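Local coordinates for flavin reductase domain protein (Arthrobacter sp., PDB 2QCK) that probably reduces flavin as an oxidoreductase of the FMN-binding, flavin reductase-like family, at residues I26-N30 with E107-L111. Numbering follows the deposited sequence.
Sequences IITVN and EVPIL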
loop_
_atom_site.group_PDB
_atom_site.type_symbol
_atom_site.label_atom_id
_atom_site.label_comp_id
_atom_site.label_asym_id
_atom_site.label_seq_id
_atom_site.Cartn_x
_atom_site.Cartn_y
_atom_site.Cartn_z
ATOM N N ILE A 26 2.661 3.412 11.402
ATOM C CA ILE A 26 4.017 3.638 11.900
ATOM C C ILE A 26 4.687 2.315 12.267
ATOM O O ILE A 26 4.068 1.426 12.922
ATOM C CB ILE A 26 4.108 4.598 13.129
ATOM C CG1 ILE A 26 3.574 5.991 12.761
ATOM C CG2 ILE A 26 5.558 4.638 13.558
ATOM C CD1 ILE A 26 3.137 6.876 13.935
ATOM N N ILE A 27 5.934 2.167 11.810
ATOM C CA ILE A 27 6.745 0.956 12.058
ATOM C C ILE A 27 7.711 1.310 13.153
ATOM O O ILE A 27 8.275 2.381 13.113
ATOM C CB ILE A 27 7.542 0.537 10.806
ATOM C CG1 ILE A 27 6.581 0.136 9.704
ATOM C CG2 ILE A 27 8.553 -0.636 11.115
ATOM C CD1 ILE A 27 6.009 -1.254 9.867
ATOM N N THR A 28 7.891 0.402 14.106
ATOM C CA THR A 28 8.832 0.630 15.238
ATOM C C THR A 28 9.794 -0.554 15.302
ATOM O O THR A 28 9.441 -1.656 14.910
ATOM C CB THR A 28 8.099 0.764 16.532
ATOM O OG1 THR A 28 7.270 -0.430 16.734
ATOM C CG2 THR A 28 7.293 2.083 16.509
ATOM N N VAL A 29 11.046 -0.309 15.691
ATOM C CA VAL A 29 11.998 -1.377 15.863
ATOM C C VAL A 29 12.926 -0.962 16.974
ATOM O O VAL A 29 13.187 0.228 17.159
ATOM C CB VAL A 29 12.758 -1.674 14.586
ATOM C CG1 VAL A 29 13.440 -0.436 14.040
ATOM C CG2 VAL A 29 13.742 -2.834 14.795
ATOM N N ASN A 30 13.351 -1.941 17.741
ATOM C CA ASN A 30 14.333 -1.750 18.833
ATOM C C ASN A 30 15.681 -2.336 18.410
ATOM O O ASN A 30 15.906 -3.572 18.435
ATOM C CB ASN A 30 13.781 -2.447 20.077
ATOM C CG ASN A 30 14.598 -2.170 21.323
ATOM O OD1 ASN A 30 15.731 -1.680 21.267
ATOM N ND2 ASN A 30 14.015 -2.487 22.463
ATOM N N GLU A 107 10.359 -6.685 23.239
ATOM C CA GLU A 107 10.994 -5.373 23.416
ATOM C C GLU A 107 10.733 -4.449 22.221
ATOM O O GLU A 107 11.497 -3.524 21.972
ATOM C CB GLU A 107 12.502 -5.528 23.601
ATOM C CG GLU A 107 12.884 -6.476 24.717
ATOM C CD GLU A 107 13.045 -5.750 26.017
ATOM O OE1 GLU A 107 14.090 -5.083 26.182
ATOM O OE2 GLU A 107 12.126 -5.827 26.862
ATOM N N VAL A 108 9.678 -4.725 21.467
ATOM C CA VAL A 108 9.267 -3.850 20.378
ATOM C C VAL A 108 8.667 -2.582 21.003
ATOM O O VAL A 108 7.913 -2.657 22.005
ATOM C CB VAL A 108 8.235 -4.548 19.464
ATOM C CG1 VAL A 108 7.693 -3.571 18.368
ATOM C CG2 VAL A 108 8.854 -5.793 18.816
ATOM N N PRO A 109 9.009 -1.395 20.448
ATOM C CA PRO A 109 8.358 -0.187 20.944
ATOM C C PRO A 109 6.921 -0.092 20.449
ATOM O O PRO A 109 6.652 -0.109 19.231
ATOM C CB PRO A 109 9.217 0.940 20.357
ATOM C CG PRO A 109 10.439 0.291 19.810
ATOM C CD PRO A 109 9.991 -1.062 19.403
ATOM N N ILE A 110 6.011 -0.025 21.408
ATOM C CA ILE A 110 4.585 0.093 21.190
ATOM C C ILE A 110 4.095 1.519 21.517
ATOM O O ILE A 110 4.257 2.026 22.644
ATOM C CB ILE A 110 3.763 -1.008 21.956
ATOM C CG1 ILE A 110 4.236 -2.410 21.557
ATOM C CG2 ILE A 110 2.258 -0.858 21.626
ATOM C CD1 ILE A 110 3.943 -2.786 20.091
ATOM N N LEU A 111 3.507 2.150 20.501
ATOM C CA LEU A 111 2.964 3.472 20.584
ATOM C C LEU A 111 1.570 3.398 21.140
ATOM O O LEU A 111 0.759 2.608 20.680
ATOM C CB LEU A 111 2.880 4.113 19.201
ATOM C CG LEU A 111 4.126 4.139 18.327
ATOM C CD1 LEU A 111 3.805 4.867 16.996
ATOM C CD2 LEU A 111 5.277 4.762 19.094
#
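Two side-chain-to-backbone hydrogen bonds join the segments. The hydroxyl of Thr28 donates from OG1 to Pro109 O at 2.6 Å, a short bond, and Asn30 ND2 gives a nearly straight one to Glu107 O at 2.8 Å. The side-chain amide of Asn30 is used at both ends, since its OD1 also accepts a weak hydrogen bond from Gly33 N in the turn that follows the strand. Between these two bonds sits the ring of Pro109, laid against the backbone of 26-30 with its CD 3.8 Å from Val29 C and 3.9 Å from Asn30 N. Beyond Thr28, toward the Ile26 end, the packing is aliphatic: Leu111 CD1 meets Ile26 CD1 at 3.7 Å, and Leu111 CG lies 4.2 Å from Thr28 CG2. Phe89 touches both Ile26 and Leu111 and extends this apolar patch.

The strands run roughly antiparallel, at 150°, yet they belong to different sheets. Strand 22-31 pairs with 34-40 and 72-77 in the large, curled antiparallel sheet, consistent with the family's split barrel, whereas 109-111 pairs with 101-103 in a small sheet packed on the face presented by Ile26, Thr28 and Asn30. The backbone hydrogen bonds of 26-30 go to its sheet neighbours, so polar side chains make the link: Thr28 satisfies the Pro109 carbonyl among buried, mainly aliphatic side chains, while Asn30 does the same for Glu107 at the more exposed end.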